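Local coordinates for uncharacterized protein Atu1735 (Agrobacterium tumefaciens, PDB 2PPX), which is of unknown function but, as an XRE-family-like protein with a helix-turn-helix motif, probably binds DNA as a transcriptional regulator, at residues K36-A41 against E47-R52; Y53-G58 against K79-D84. One frame throughout, in Å; residues are numbered along the deposited sequence.

Contact 1: residues K36-A41 against E47-R52. With SO4 (sulfate ion), chain B; SO4 (sulfate ion), chain F; SO4 (sulfate ion), chain G.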
loop_
_atom_site.group_PDB
_atom_site.type_symbol
_atom_site.label_atom_id
_atom_site.label_comp_id
_atom_site.label_asym_id
_atom_site.label_seq_id
_atom_site.Cartn_x
_atom_site.Cartn_y
_atom_site.Cartn_z
ATOM N N LYS A 36 12.231 -13.178 -2.826
ATOM C CA LYS A 36 12.319 -14.618 -3.082
ATOM C C LYS A 36 13.751 -15.119 -2.893
ATOM O O LYS A 36 13.961 -16.184 -2.308
ATOM C CB LYS A 36 11.842 -14.958 -4.502
ATOM C CG LYS A 36 11.727 -16.432 -4.768
ATOM C CD LYS A 36 11.050 -16.641 -6.119
ATOM C CE LYS A 36 11.047 -18.083 -6.491
ATOM N NZ LYS A 36 10.333 -18.274 -7.808
ATOM N N ILE A 37 14.723 -14.345 -3.385
ATOM C CA ILE A 37 16.155 -14.564 -3.083
ATOM C C ILE A 37 16.461 -14.627 -1.588
ATOM O O ILE A 37 17.102 -15.567 -1.096
ATOM C CB ILE A 37 17.071 -13.508 -3.757
ATOM C CG1 ILE A 37 16.835 -13.541 -5.282
ATOM C CG2 ILE A 37 18.601 -13.804 -3.443
ATOM C CD1 ILE A 37 17.634 -12.506 -6.073
ATOM N N ILE A 38 15.998 -13.610 -0.875
ATOM C CA ILE A 38 16.254 -13.499 0.546
ATOM C C ILE A 38 15.604 -14.686 1.270
ATOM O O ILE A 38 16.250 -15.335 2.062
ATOM C CB ILE A 38 15.664 -12.149 1.105
ATOM C CG1 ILE A 38 16.476 -10.945 0.556
ATOM C CG2 ILE A 38 15.704 -12.142 2.635
ATOM C CD1 ILE A 38 15.685 -9.619 0.725
ATOM N N ARG A 39 14.313 -14.952 0.988
ATOM C CA ARG A 39 13.617 -16.051 1.671
ATOM C C ARG A 39 14.287 -17.411 1.440
ATOM O O ARG A 39 14.497 -18.188 2.372
ATOM C CB ARG A 39 12.140 -16.116 1.224
ATOM C CG ARG A 39 11.364 -17.232 1.924
ATOM C CD ARG A 39 9.915 -17.292 1.442
ATOM N NE ARG A 39 9.760 -17.527 0.005
ATOM C CZ ARG A 39 9.884 -18.709 -0.604
ATOM N NH1 ARG A 39 10.221 -19.805 0.088
ATOM N NH2 ARG A 39 9.686 -18.796 -1.921
ATOM N N ARG A 40 14.597 -17.719 0.185
ATOM C CA ARG A 40 15.299 -18.970 -0.113
ATOM C C ARG A 40 16.687 -19.019 0.505
ATOM O O ARG A 40 17.159 -20.086 0.933
ATOM C CB ARG A 40 15.377 -19.200 -1.611
ATOM C CG ARG A 40 14.031 -19.586 -2.179
ATOM C CD ARG A 40 14.153 -19.979 -3.620
ATOM N NE ARG A 40 12.875 -20.492 -4.107
ATOM C CZ ARG A 40 12.608 -20.821 -5.361
ATOM N NH1 ARG A 40 11.391 -21.283 -5.672
ATOM N NH2 ARG A 40 13.531 -20.673 -6.308
ATOM N N ALA A 41 17.349 -17.877 0.608
ATOM C CA ALA A 41 18.688 -17.908 1.200
ATOM C C ALA A 41 18.651 -18.173 2.703
ATOM O O ALA A 41 19.622 -18.707 3.276
ATOM C CB ALA A 41 19.445 -16.650 0.887
ATOM N N GLU A 47 5.194 -19.414 4.100
ATOM C CA GLU A 47 4.445 -19.356 5.361
ATOM C C GLU A 47 5.310 -18.882 6.519
ATOM O O GLU A 47 4.930 -18.024 7.310
ATOM C CB GLU A 47 3.901 -20.759 5.703
ATOM C CG GLU A 47 2.761 -21.239 4.811
ATOM C CD GLU A 47 3.175 -21.701 3.400
ATOM O OE1 GLU A 47 2.219 -21.983 2.640
ATOM O OE2 GLU A 47 4.394 -21.790 3.043
ATOM N N GLU A 48 6.486 -19.493 6.627
ATOM C CA GLU A 48 7.428 -19.155 7.688
ATOM C C GLU A 48 7.922 -17.706 7.592
ATOM O O GLU A 48 7.989 -16.991 8.600
ATOM C CB GLU A 48 8.622 -20.115 7.681
ATOM C CG GLU A 48 8.244 -21.542 8.065
ATOM C CD GLU A 48 9.373 -22.542 7.866
ATOM O OE1 GLU A 48 10.209 -22.379 6.959
ATOM O OE2 GLU A 48 9.422 -23.515 8.636
ATOM N N PHE A 49 8.296 -17.297 6.379
ATOM C CA PHE A 49 8.810 -15.957 6.136
ATOM C C PHE A 49 7.712 -14.936 6.435
ATOM O O PHE A 49 7.955 -13.939 7.128
ATOM C CB PHE A 49 9.337 -15.823 4.677
ATOM C CG PHE A 49 10.173 -14.563 4.436
ATOM C CD1 PHE A 49 9.542 -13.358 4.113
ATOM C CD2 PHE A 49 11.562 -14.595 4.562
ATOM C CE1 PHE A 49 10.282 -12.192 3.902
ATOM C CE2 PHE A 49 12.325 -13.458 4.351
ATOM C CZ PHE A 49 11.667 -12.239 4.011
ATOM N N SER A 50 6.494 -15.200 5.936
ATOM C CA SER A 50 5.319 -14.375 6.220
ATOM C C SER A 50 5.083 -14.168 7.720
ATOM O O SER A 50 4.936 -13.032 8.172
ATOM C CB SER A 50 4.060 -14.935 5.525
ATOM O OG SER A 50 2.880 -14.265 5.956
ATOM N N ALA A 51 5.118 -15.246 8.504
ATOM C CA ALA A 51 4.870 -15.143 9.940
ATOM C C ALA A 51 6.057 -14.497 10.675
ATOM O O ALA A 51 5.860 -13.670 11.563
ATOM C CB ALA A 51 4.554 -16.527 10.561
ATOM N N ARG A 52 7.277 -14.857 10.304
ATOM C CA ARG A 52 8.456 -14.321 10.991
ATOM C C ARG A 52 8.627 -12.801 10.783
ATOM O O ARG A 52 8.997 -12.068 11.719
ATOM C CB ARG A 52 9.709 -15.066 10.547
ATOM C CG ARG A 52 10.943 -14.723 11.332
ATOM C CD ARG A 52 12.069 -15.681 10.990
ATOM N NE ARG A 52 11.767 -17.030 11.468
ATOM C CZ ARG A 52 12.608 -18.062 11.401
ATOM N NH1 ARG A 52 13.820 -17.916 10.883
ATOM N NH2 ARG A 52 12.229 -19.245 11.851
HETATM S S SO4 B . 10.115 -22.594 -2.306
HETATM O O1 SO4 B . 9.746 -23.778 -3.058
HETATM O O2 SO4 B . 9.765 -21.477 -3.162
HETATM O O3 SO4 B . 9.504 -22.628 -0.986
HETATM O O4 SO4 B . 11.546 -22.529 -2.013
HETATM S S SO4 F . 11.369 -21.207 -9.346
HETATM O O1 SO4 F . 10.152 -21.084 -8.549
HETATM O O2 SO4 F . 11.007 -21.584 -10.714
HETATM O O3 SO4 F . 12.078 -19.924 -9.360
HETATM O O4 SO4 F . 12.226 -22.244 -8.768
HETATM S S SO4 G . 15.358 -21.147 11.679
HETATM O O1 SO4 G . 14.221 -22.045 11.453
HETATM O O2 SO4 G . 15.554 -20.269 10.527
HETATM O O3 SO4 G . 15.124 -20.345 12.879
HETATM O O4 SO4 G . 16.576 -21.926 11.889
#

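Contact 2: residues Y53-G58 against K79-D84. With SO4 (sulfate ion), chain E.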
loop_
_atom_site.group_PDB
_atom_site.type_symbol
_atom_site.label_atom_id
_atom_site.label_comp_id
_atom_site.label_asym_id
_atom_site.label_seq_id
_atom_site.Cartn_x
_atom_site.Cartn_y
_atom_site.Cartn_z
ATOM N N TYR A 53 8.326 -12.338 9.574
ATOM C CA TYR A 53 8.574 -10.939 9.202
ATOM C C TYR A 53 7.338 -10.061 9.016
ATOM O O TYR A 53 7.462 -8.910 8.602
ATOM C CB TYR A 53 9.517 -10.869 7.976
ATOM C CG TYR A 53 10.859 -11.469 8.317
ATOM C CD1 TYR A 53 11.702 -10.854 9.256
ATOM C CD2 TYR A 53 11.276 -12.673 7.743
ATOM C CE1 TYR A 53 12.934 -11.421 9.601
ATOM C CE2 TYR A 53 12.531 -13.243 8.065
ATOM C CZ TYR A 53 13.333 -12.607 9.014
ATOM O OH TYR A 53 14.536 -13.131 9.382
ATOM N N HIS A 54 6.163 -10.599 9.363
ATOM C CA HIS A 54 4.890 -9.867 9.341
ATOM C C HIS A 54 4.556 -9.284 7.971
ATOM O O HIS A 54 4.160 -8.119 7.844
ATOM C CB HIS A 54 4.853 -8.798 10.438
ATOM C CG HIS A 54 5.078 -9.345 11.820
ATOM N ND1 HIS A 54 4.385 -8.897 12.916
ATOM C CD2 HIS A 54 5.870 -10.346 12.266
ATOM C CE1 HIS A 54 4.767 -9.568 13.990
ATOM N NE2 HIS A 54 5.669 -10.455 13.623
ATOM N N ILE A 55 4.743 -10.098 6.943
ATOM C CA ILE A 55 4.339 -9.720 5.580
ATOM C C ILE A 55 3.180 -10.652 5.192
ATOM O O ILE A 55 3.347 -11.858 5.168
ATOM C CB ILE A 55 5.487 -9.848 4.601
ATOM C CG1 ILE A 55 6.645 -8.885 5.003
ATOM C CG2 ILE A 55 5.021 -9.578 3.140
ATOM C CD1 ILE A 55 7.939 -9.233 4.363
ATOM N N PRO A 56 2.006 -10.089 4.910
ATOM C CA PRO A 56 0.825 -10.943 4.627
ATOM C C PRO A 56 1.159 -11.884 3.453
ATOM O O PRO A 56 1.904 -11.526 2.542
ATOM C CB PRO A 56 -0.277 -9.926 4.254
ATOM C CG PRO A 56 0.177 -8.636 4.889
ATOM C CD PRO A 56 1.704 -8.650 4.787
ATOM N N LEU A 57 0.708 -13.119 3.558
ATOM C CA LEU A 57 1.161 -14.183 2.686
ATOM C C LEU A 57 0.813 -13.938 1.199
ATOM O O LEU A 57 1.603 -14.258 0.342
ATOM C CB LEU A 57 0.531 -15.492 3.159
ATOM C CG LEU A 57 0.863 -16.780 2.435
ATOM C CD1 LEU A 57 2.426 -17.045 2.374
ATOM C CD2 LEU A 57 0.112 -17.914 3.131
ATOM N N GLY A 58 -0.375 -13.405 0.921
ATOM C CA GLY A 58 -0.785 -13.133 -0.454
ATOM C C GLY A 58 0.105 -12.086 -1.089
ATOM O O GLY A 58 0.567 -12.266 -2.201
ATOM N N LYS A 79 15.496 -4.800 2.831
ATOM C CA LYS A 79 16.934 -4.602 2.981
ATOM C C LYS A 79 17.419 -4.843 4.422
ATOM O O LYS A 79 18.487 -5.436 4.643
ATOM C CB LYS A 79 17.349 -3.226 2.467
ATOM C CG LYS A 79 18.827 -2.920 2.770
ATOM C CD LYS A 79 19.534 -2.397 1.538
ATOM C CE LYS A 79 21.055 -2.406 1.730
ATOM N NZ LYS A 79 21.573 -1.056 1.385
ATOM N N ILE A 80 16.628 -4.430 5.422
ATOM C CA ILE A 80 17.031 -4.654 6.811
ATOM C C ILE A 80 17.000 -6.125 7.144
ATOM O O ILE A 80 17.903 -6.629 7.823
ATOM C CB ILE A 80 16.121 -3.910 7.849
ATOM C CG1 ILE A 80 15.976 -2.435 7.478
ATOM C CG2 ILE A 80 16.705 -4.094 9.250
ATOM C CD1 ILE A 80 17.266 -1.717 7.338
ATOM N N ILE A 81 15.960 -6.807 6.680
ATOM C CA ILE A 81 15.856 -8.263 6.864
ATOM C C ILE A 81 17.110 -8.937 6.282
ATOM O O ILE A 81 17.759 -9.752 6.940
ATOM C CB ILE A 81 14.576 -8.848 6.183
ATOM C CG1 ILE A 81 13.308 -8.326 6.865
ATOM C CG2 ILE A 81 14.624 -10.402 6.169
ATOM C CD1 ILE A 81 12.029 -8.658 6.116
ATOM N N ALA A 82 17.445 -8.586 5.042
ATOM C CA ALA A 82 18.649 -9.120 4.387
ATOM C C ALA A 82 19.943 -8.882 5.184
ATOM O O ALA A 82 20.788 -9.797 5.318
ATOM C CB ALA A 82 18.772 -8.555 2.975
ATOM N N VAL A 83 20.118 -7.668 5.714
ATOM C CA VAL A 83 21.326 -7.327 6.477
ATOM C C VAL A 83 21.354 -8.048 7.828
ATOM O O VAL A 83 22.415 -8.478 8.276
ATOM C CB VAL A 83 21.510 -5.780 6.650
ATOM C CG1 VAL A 83 22.682 -5.449 7.564
ATOM C CG2 VAL A 83 21.719 -5.125 5.303
ATOM N N ASP A 84 20.198 -8.181 8.472
ATOM C CA ASP A 84 20.116 -8.798 9.799
ATOM C C ASP A 84 18.834 -9.588 10.017
ATOM O O ASP A 84 17.908 -9.104 10.689
ATOM C CB ASP A 84 20.252 -7.765 10.905
ATOM C CG ASP A 84 20.466 -8.414 12.288
ATOM O OD1 ASP A 84 20.730 -9.644 12.376
ATOM O OD2 ASP A 84 20.368 -7.683 13.289
HETATM S S SO4 E . 0.602 -6.797 13.534
HETATM O O1 SO4 E . 1.326 -5.519 13.471
HETATM O O2 SO4 E . -0.662 -6.679 12.810
HETATM O O3 SO4 E . 1.356 -7.904 12.944
HETATM O O4 SO4 E . 0.362 -7.103 14.939
#

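Contact 1: residues K36-A41 against E47-R52
Arg39 lays the aliphatic part of its side chain across Phe49; the CA atoms of these two residues, the nearest pair between 36-41 and 47-52, are 6.6 Å apart. Arg39 CB lies 3.7 Å from Phe49 CD2, meeting the ring obliquely. Arg39 CG, anti to the backbone N (chi1 -179°), is placed against the Phe49 side chain and touches both its CB and its CD2. Arg39 CD then makes the tightest approach, 3.6 Å to Phe49 CB. Beyond CD the chain bends (chi3 59°), and the guanidinium turns away from the apolar contact, its plane 79° from that of the ring.

The polar end is held on several sides. NE forms a salt bridge with Glu64 on helix 57-64, and NH1 bonds to the carbonyl oxygen of Leu44 in the turn. A sulfate sits at the guanidinium edge: NH2 of Arg39 gives its O2 a nearly straight bond of 3.0 Å, while NH1 reaches O3. The same O2 accepts a bond from Arg40 NH1, also 3.0 Å long. Arg40 NH1 bonds a second sulfate as well, which Lys36 NZ grips through two oxygens; Lys36 CE lies 3.2 Å above the Arg40 guanidinium plane. These cationic groups thus make a patch that gathers anions, probably from the crystallisation liquor.

Ile38 CG2 comes obliquely to the Phe49 ring, 4.0 Å from Phe49 CE2, and Ile81 of helix 72-83 touches both side chains. Phe49 and the Arg39 stem thus fill the interface between the first two helices of a compact helical domain carrying a helix-turn-helix motif, consistent with the XRE-family proteins.

Contact 2: residues Y53-G58 against K79-D84
Ile81 lies against the Tyr53 ring with its CG2 methyl covering one face. CG2 stands over the phenol end, 3.9 Å from the ring centroid of Tyr53 and 14° off the ring normal, a CH-pi contact with Tyr53 CZ and CE1 nearest to it. CG1 and CD1 of Ile81 keep to the same side of the ring plane but lie past the rim: Ile81 CG1 is near Tyr53 CD1, and Ile81 CD1 settles at the root of the ring, 3.8 Å from Tyr53 CG and equally close to Tyr53 CB. This spread follows from the isoleucine torsions: with chi1 at -66° and chi2 at 170°, the longer branch runs out toward the tyrosine backbone while the CG2 methyl stays over the hydroxyl half.

The tyrosine ring is fixed at its other end too, since OH is hydrogen-bonded to the carbonyl oxygen of Pro85 at the start of helix 85-92. Ile55 approaches the same isoleucine more loosely, its CD1 4.5 Å from Ile81 CD1, so the two methyl ends meet beside the aromatic contact. All three touching residues are buried.

Between Tyr53 and Ile55 the chain turns through His54, which has positive phi and is the first residue to leave the preceding helix. His54 ND1 bonds a sulfate oxygen, O3, at 3.2 Å; Gln72 and Arg75 of the second subunit hold the same ion.

Helix 72-83 thus rests on the turn that leads from helix 46-53 to helix 57-64. Ile81 also touches Phe49 of helix 46-53, Ile38 of helix 34-41 and Thr88 of helix 85-92, while Ile55 extends the apolar layer to Leu60 and Trp63 of helix 57-64.

In the fold
Contacts 1 and 2 are consecutive in the chain and have centres about 7 Å apart, near the middle of the subunit. Phe49 of contact 1 bridges them: its CE1 lies 3.8 Å from Ile55 CD1, and its ring meets that of Tyr53 with planes at about 50°. A polar link runs beside this apolar one, where Ser50 OG probably hydrogen-bonds to Ile55 O at 2.6 Å, tying helix 46-53 to the loop before helix 57-64. The sulfates lie outside the shared core, bound by Lys36, Arg39, Arg40 and Arg52 in contact 1 and by His54 in contact 2.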